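Long-range contact in L-amino acid deaminase (Proteus vulgaris, PDB 5I39), which probably deaminates L-amino acids oxidatively as a membrane-bound flavoenzyme that carries FAD: residues A[43-55]-A[190-204]. Sequence-based numbering, arbitrary orientation. Where two conformers were deposited one is given.
With FAD (flavin-adenine dinucleotide), chain B.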
loop_
_atom_site.group_PDB
_atom_site.type_symbol
_atom_site.label_atom_id
_atom_site.label_comp_id
_atom_site.label_asym_id
_atom_site.label_seq_id
_atom_site.Cartn_x
_atom_site.Cartn_y
_atom_site.Cartn_z
ATOM N N VAL A 43 3.109 -15.972 5.140
ATOM C CA VAL A 43 2.761 -15.463 6.462
ATOM C C VAL A 43 2.207 -14.049 6.299
ATOM O O VAL A 43 2.956 -13.115 5.987
ATOM C CB VAL A 43 3.988 -15.457 7.396
ATOM C CG1 VAL A 43 3.627 -14.907 8.770
ATOM C CG2 VAL A 43 4.568 -16.861 7.520
ATOM N N GLY A 44 0.898 -13.907 6.505
ATOM C CA GLY A 44 0.219 -12.609 6.478
ATOM C C GLY A 44 -0.718 -12.442 5.292
ATOM O O GLY A 44 -0.318 -12.644 4.140
ATOM N N ALA A 45 -1.968 -12.067 5.583
ATOM C CA ALA A 45 -2.981 -11.778 4.560
ATOM C C ALA A 45 -3.304 -10.281 4.485
ATOM O O ALA A 45 -4.470 -9.875 4.467
ATOM C CB ALA A 45 -4.243 -12.591 4.807
ATOM N N GLY A 46 -2.256 -9.463 4.448
ATOM C CA GLY A 46 -2.370 -8.083 3.981
ATOM C C GLY A 46 -2.140 -8.049 2.482
ATOM O O GLY A 46 -2.047 -9.090 1.821
ATOM N N ILE A 47 -2.013 -6.847 1.936
ATOM C CA ILE A 47 -1.859 -6.697 0.495
ATOM C C ILE A 47 -0.604 -7.402 -0.024
ATOM O O ILE A 47 -0.625 -7.966 -1.105
ATOM C CB ILE A 47 -1.889 -5.207 0.067
ATOM C CG1 ILE A 47 -2.118 -5.055 -1.444
ATOM C CG2 ILE A 47 -0.631 -4.464 0.497
ATOM C CD1 ILE A 47 -3.507 -5.442 -1.912
ATOM N N LEU A 48 0.486 -7.376 0.733
ATOM C CA LEU A 48 1.724 -7.948 0.223
ATOM C C LEU A 48 1.649 -9.470 0.162
ATOM O O LEU A 48 2.028 -10.067 -0.848
ATOM C CB LEU A 48 2.931 -7.441 1.009
ATOM C CG LEU A 48 3.169 -5.926 0.871
ATOM C CD1 LEU A 48 4.449 -5.530 1.587
ATOM C CD2 LEU A 48 3.235 -5.452 -0.576
ATOM N N GLY A 49 1.110 -10.104 1.196
ATOM C CA GLY A 49 0.929 -11.558 1.174
ATOM C C GLY A 49 -0.075 -12.000 0.120
ATOM O O GLY A 49 0.163 -12.969 -0.607
ATOM N N ILE A 50 -1.193 -11.283 0.030
ATOM C CA ILE A 50 -2.230 -11.600 -0.948
ATOM C C ILE A 50 -1.713 -11.468 -2.383
ATOM O O ILE A 50 -1.907 -12.374 -3.202
ATOM C CB ILE A 50 -3.472 -10.709 -0.747
ATOM C CG1 ILE A 50 -4.193 -11.088 0.554
ATOM C CG2 ILE A 50 -4.446 -10.840 -1.916
ATOM C CD1 ILE A 50 -5.146 -10.028 1.060
HETATM N N MSE A 51 -1.065 -10.346 -2.691
HETATM C CA MSE A 51 -0.597 -10.100 -4.059
HETATM C C MSE A 51 0.502 -11.073 -4.425
HETATM O O MSE A 51 0.548 -11.564 -5.558
HETATM C CB MSE A 51 -0.152 -8.650 -4.238
HETATM C CG MSE A 51 -1.308 -7.653 -4.082
HETATM SE SE MSE A 51 -2.792 -7.922 -5.332
HETATM C CE MSE A 51 -1.795 -7.398 -6.942
ATOM N N THR A 52 1.389 -11.382 -3.479
ATOM C CA THR A 52 2.435 -12.373 -3.735
ATOM C C THR A 52 1.825 -13.753 -3.993
ATOM O O THR A 52 2.244 -14.445 -4.918
ATOM C CB THR A 52 3.471 -12.421 -2.598
ATOM O OG1 THR A 52 4.005 -11.111 -2.380
ATOM C CG2 THR A 52 4.624 -13.332 -2.962
ATOM N N ALA A 53 0.839 -14.138 -3.189
ATOM C CA ALA A 53 0.138 -15.411 -3.381
ATOM C C ALA A 53 -0.496 -15.522 -4.766
ATOM O O ALA A 53 -0.368 -16.547 -5.431
ATOM C CB ALA A 53 -0.917 -15.600 -2.304
ATOM N N ILE A 54 -1.161 -14.458 -5.206
ATOM C CA ILE A 54 -1.750 -14.434 -6.544
ATOM C C ILE A 54 -0.683 -14.665 -7.619
ATOM O O ILE A 54 -0.876 -15.460 -8.543
ATOM C CB ILE A 54 -2.479 -13.099 -6.800
ATOM C CG1 ILE A 54 -3.762 -13.031 -5.962
ATOM C CG2 ILE A 54 -2.819 -12.921 -8.277
ATOM C CD1 ILE A 54 -4.313 -11.632 -5.783
ATOM N N ASN A 55 0.435 -13.958 -7.493
ATOM C CA ASN A 55 1.523 -14.084 -8.451
ATOM C C ASN A 55 2.067 -15.520 -8.512
ATOM O O ASN A 55 2.319 -16.051 -9.593
ATOM C CB ASN A 55 2.624 -13.088 -8.098
ATOM C CG ASN A 55 3.673 -12.960 -9.183
ATOM O OD1 ASN A 55 4.569 -13.788 -9.286
ATOM N ND2 ASN A 55 3.573 -11.911 -9.991
ATOM N N THR A 190 -8.253 -4.078 -0.735
ATOM C CA THR A 190 -7.572 -5.317 -0.348
ATOM C C THR A 190 -8.566 -6.464 -0.175
ATOM O O THR A 190 -8.226 -7.621 -0.408
ATOM C CB THR A 190 -6.717 -5.119 0.908
ATOM O OG1 THR A 190 -5.842 -4.015 0.679
ATOM C CG2 THR A 190 -5.881 -6.360 1.214
ATOM N N PHE A 191 -9.796 -6.135 0.204
ATOM C CA PHE A 191 -10.847 -7.145 0.359
ATOM C C PHE A 191 -11.216 -7.755 -0.989
ATOM O O PHE A 191 -11.364 -8.971 -1.099
ATOM C CB PHE A 191 -12.060 -6.547 1.072
ATOM C CG PHE A 191 -11.721 -5.989 2.427
ATOM C CD1 PHE A 191 -11.552 -6.834 3.522
ATOM C CD2 PHE A 191 -11.505 -4.626 2.597
ATOM C CE1 PHE A 191 -11.204 -6.323 4.764
ATOM C CE2 PHE A 191 -11.153 -4.112 3.833
ATOM C CZ PHE A 191 -11.008 -4.959 4.918
ATOM N N VAL A 192 -11.334 -6.922 -2.018
ATOM C CA VAL A 192 -11.548 -7.427 -3.375
ATOM C C VAL A 192 -10.377 -8.325 -3.801
ATOM O O VAL A 192 -10.587 -9.393 -4.373
ATOM C CB VAL A 192 -11.786 -6.267 -4.368
ATOM C CG1 VAL A 192 -11.748 -6.741 -5.815
ATOM C CG2 VAL A 192 -13.133 -5.613 -4.077
HETATM N N MSE A 193 -9.150 -7.911 -3.497
HETATM C CA MSE A 193 -7.980 -8.717 -3.870
HETATM C C MSE A 193 -7.961 -10.040 -3.135
HETATM O O MSE A 193 -7.594 -11.058 -3.721
HETATM C CB MSE A 193 -6.663 -7.977 -3.643
HETATM C CG MSE A 193 -6.477 -6.692 -4.454
HETATM SE SE MSE A 193 -6.992 -6.850 -6.347
HETATM C CE MSE A 193 -5.980 -8.443 -6.887
ATOM N N ALA A 194 -8.359 -10.050 -1.863
ATOM C CA ALA A 194 -8.421 -11.300 -1.093
ATOM C C ALA A 194 -9.454 -12.283 -1.644
ATOM O O ALA A 194 -9.177 -13.481 -1.741
ATOM C CB ALA A 194 -8.712 -11.015 0.367
ATOM N N GLU A 195 -10.639 -11.791 -1.990
ATOM C CA GLU A 195 -11.674 -12.651 -2.574
ATOM C C GLU A 195 -11.202 -13.219 -3.909
ATOM O O GLU A 195 -11.441 -14.387 -4.214
ATOM C CB GLU A 195 -12.994 -11.900 -2.759
ATOM C CG GLU A 195 -13.766 -11.657 -1.477
ATOM C CD GLU A 195 -14.269 -12.925 -0.821
ATOM O OE1 GLU A 195 -13.772 -14.025 -1.141
ATOM O OE2 GLU A 195 -15.171 -12.810 0.030
ATOM N N TYR A 196 -10.526 -12.389 -4.695
ATOM C CA TYR A 196 -9.952 -12.833 -5.958
ATOM C C TYR A 196 -8.895 -13.919 -5.732
ATOM O O TYR A 196 -8.902 -14.941 -6.415
ATOM C CB TYR A 196 -9.370 -11.644 -6.710
ATOM C CG TYR A 196 -8.648 -11.995 -7.990
ATOM C CD1 TYR A 196 -9.344 -12.385 -9.134
ATOM C CD2 TYR A 196 -7.261 -11.916 -8.061
ATOM C CE1 TYR A 196 -8.673 -12.687 -10.313
ATOM C CE2 TYR A 196 -6.580 -12.215 -9.227
ATOM C CZ TYR A 196 -7.284 -12.597 -10.351
ATOM O OH TYR A 196 -6.574 -12.881 -11.499
ATOM N N ALA A 197 -8.018 -13.714 -4.752
ATOM C CA ALA A 197 -7.016 -14.725 -4.414
ATOM C C ALA A 197 -7.676 -16.060 -4.060
ATOM O O ALA A 197 -7.247 -17.113 -4.538
ATOM C CB ALA A 197 -6.143 -14.244 -3.270
ATOM N N LYS A 198 -8.724 -16.013 -3.238
ATOM C CA LYS A 198 -9.480 -17.224 -2.900
ATOM C C LYS A 198 -10.085 -17.877 -4.141
ATOM O O LYS A 198 -10.014 -19.099 -4.304
ATOM C CB LYS A 198 -10.579 -16.924 -1.884
ATOM C CG LYS A 198 -10.068 -16.602 -0.488
ATOM C CD LYS A 198 -11.173 -16.079 0.417
ATOM C CE LYS A 198 -12.208 -17.143 0.758
ATOM N NZ LYS A 198 -13.387 -16.550 1.439
ATOM N N LYS A 199 -10.660 -17.069 -5.025
ATOM C CA LYS A 199 -11.213 -17.577 -6.275
ATOM C C LYS A 199 -10.150 -18.264 -7.143
ATOM O O LYS A 199 -10.431 -19.270 -7.797
ATOM C CB LYS A 199 -11.883 -16.445 -7.041
ATOM C CG LYS A 199 -12.610 -16.899 -8.294
ATOM C CD LYS A 199 -13.220 -15.724 -9.030
ATOM C CE LYS A 199 -13.612 -16.109 -10.449
ATOM N NZ LYS A 199 -14.611 -17.213 -10.505
HETATM N N MSE A 200 -8.931 -17.724 -7.128
HETATM C CA MSE A 200 -7.802 -18.315 -7.861
HETATM C C MSE A 200 -7.230 -19.552 -7.196
HETATM O O MSE A 200 -6.343 -20.192 -7.760
HETATM C CB MSE A 200 -6.687 -17.278 -8.039
HETATM C CG MSE A 200 -7.080 -16.042 -8.856
HETATM SE SE MSE A 200 -7.641 -16.481 -10.684
HETATM C CE MSE A 200 -9.580 -16.518 -10.378
ATOM N N GLY A 201 -7.719 -19.907 -6.009
ATOM C CA GLY A 201 -7.323 -21.139 -5.326
ATOM C C GLY A 201 -6.339 -20.945 -4.188
ATOM O O GLY A 201 -5.905 -21.924 -3.586
ATOM N N VAL A 202 -5.987 -19.699 -3.871
ATOM C CA VAL A 202 -5.195 -19.437 -2.672
ATOM C C VAL A 202 -6.081 -19.770 -1.476
ATOM O O VAL A 202 -7.219 -19.316 -1.407
ATOM C CB VAL A 202 -4.741 -17.966 -2.565
ATOM C CG1 VAL A 202 -3.918 -17.756 -1.298
ATOM C CG2 VAL A 202 -3.933 -17.553 -3.787
ATOM N N ARG A 203 -5.578 -20.580 -0.551
ATOM C CA ARG A 203 -6.322 -20.887 0.667
ATOM C C ARG A 203 -5.760 -20.042 1.801
ATOM O O ARG A 203 -4.546 -19.983 1.987
ATOM C CB ARG A 203 -6.290 -22.384 0.952
ATOM C CG ARG A 203 -7.054 -23.153 -0.121
ATOM C CD ARG A 203 -7.210 -24.626 0.193
ATOM N NE ARG A 203 -5.960 -25.362 0.036
ATOM C CZ ARG A 203 -5.813 -26.665 0.284
ATOM N NH1 ARG A 203 -6.838 -27.397 0.718
ATOM N NH2 ARG A 203 -4.629 -27.240 0.105
ATOM N N ILE A 204 -6.653 -19.353 2.511
ATOM C CA ILE A 204 -6.270 -18.346 3.498
ATOM C C ILE A 204 -6.902 -18.707 4.832
ATOM O O ILE A 204 -8.128 -18.694 4.966
ATOM C CB ILE A 204 -6.715 -16.923 3.086
ATOM C CG1 ILE A 204 -6.226 -16.604 1.665
ATOM C CG2 ILE A 204 -6.184 -15.902 4.092
ATOM C CD1 ILE A 204 -6.631 -15.243 1.125
HETATM P PA FAD B . -0.494 -5.606 6.656
HETATM O O1A FAD B . -0.394 -4.993 8.057
HETATM O O2A FAD B . -1.689 -5.130 5.852
HETATM O O5B FAD B . -0.618 -7.190 6.711
HETATM C C5B FAD B . 0.292 -8.012 7.427
HETATM C C4B FAD B . -0.542 -9.147 7.993
HETATM O O4B FAD B . 0.341 -10.116 8.593
HETATM C C3B FAD B . -1.490 -8.667 9.093
HETATM O O3B FAD B . -2.842 -8.916 8.707
HETATM C C2B FAD B . -1.024 -9.470 10.317
HETATM O O2B FAD B . -2.094 -9.818 11.216
HETATM C C1B FAD B . -0.351 -10.676 9.687
HETATM N N9A FAD B . 0.654 -11.349 10.516
HETATM C C8A FAD B . 1.673 -10.788 11.137
HETATM N N7A FAD B . 2.444 -11.701 11.764
HETATM C C5A FAD B . 1.861 -12.866 11.517
HETATM C C6A FAD B . 2.126 -14.257 11.874
HETATM N N6A FAD B . 3.188 -14.573 12.643
HETATM N N1A FAD B . 1.294 -15.213 11.416
HETATM C C2A FAD B . 0.249 -14.917 10.633
HETATM N N3A FAD B . -0.075 -13.667 10.280
HETATM C C4A FAD B . 0.694 -12.650 10.688
HETATM N N1 FAD B . 0.405 2.948 0.966
HETATM C C2 FAD B . 0.119 3.495 -0.220
HETATM O O2 FAD B . 0.565 2.939 -1.240
HETATM N N3 FAD B . -0.627 4.623 -0.307
HETATM C C4 FAD B . -1.110 5.289 0.748
HETATM O O4 FAD B . -1.797 6.290 0.604
HETATM C C4X FAD B . -0.823 4.769 2.091
HETATM N N5 FAD B . -1.214 5.391 3.236
HETATM C C5X FAD B . -1.076 4.773 4.413
HETATM C C6 FAD B . -1.661 5.284 5.574
HETATM C C7 FAD B . -1.579 4.622 6.795
HETATM C C7M FAD B . -2.268 5.174 8.023
HETATM C C8 FAD B . -0.839 3.354 6.882
HETATM C C8M FAD B . -0.748 2.575 8.173
HETATM C C9 FAD B . -0.234 2.853 5.729
HETATM C C9A FAD B . -0.319 3.511 4.507
HETATM N N10 FAD B . 0.291 3.006 3.351
HETATM C C10 FAD B . -0.028 3.528 2.100
HETATM C "C1'" FAD B . 1.116 1.816 3.397
HETATM C "C2'" FAD B . 0.381 0.551 3.128
HETATM O "O2'" FAD B . -0.878 0.599 3.791
HETATM C "C3'" FAD B . 1.250 -0.592 3.644
HETATM O "O3'" FAD B . 2.609 -0.488 3.144
HETATM C "C4'" FAD B . 0.730 -1.956 3.257
HETATM O "O4'" FAD B . -0.665 -2.070 3.599
HETATM C "C5'" FAD B . 1.525 -3.028 3.980
HETATM O "O5'" FAD B . 0.944 -4.280 3.613
HETATM P P FAD B . 1.410 -5.614 4.404
HETATM O O1P FAD B . 0.691 -6.764 3.766
HETATM O O2P FAD B . 2.919 -5.629 4.520
HETATM O O3P FAD B . 0.913 -5.331 5.925
#
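Helix 47-55 and helix 190-199 run roughly parallel, their axes 9.6 Å apart at closest approach and crossing at 33°, and Ile50 and selenomethionine Met193 interlock them. Ile50 is a knob in the hole formed by Thr190, Met193, Ala194 and Ala197. Its CG1 lies opposite the carbonyl carbon (chi1 -70°), which lets the branches divide the work: CD1 reaches Thr190 CG2 at 3.7 Å and Ala194 CB, while CG2 rests on the Met193 carbonyl and Ala197 CB. Met193 returns the knob among Ile47, Ile50, Met51 and Ile54. Its chain bends at chi2 and chi3, bringing CE to 3.8 Å from Ile54 CD1; CE also lies 3.6 Å from SE of Met51, another selenomethionine, in one of its two conformers, so that contact is less certain. That same Ile54 CD1 meets the Tyr196 ring at its edge, in plane, 3.7 Å from CD2, and Ile54 CG1 lies against Ala197 CB. Past the Schellman turn at Gly201, Val202 straddles Ala53, with CG1 3.8 Å from Ala53 CB; Ile204 CG2 covers Ala45 CB from strand 203-205.

Behind this packing lies the glycine-rich turn of the Rossmann-type FAD-binding fold. Gly46 takes the N-cap position of helix 47-55, and Leu48 N donates to FAD O1P at 3.1 Å with an angle of 160° at the hydrogen. Thr190 turns its methyl to Ile50, and its OG1 bonds to Ser76 O; Ser76 itself binds FAD. Buried apolar packing thus joins the two segments, while the N-terminal end of helix 47-55 meets the pyrophosphate.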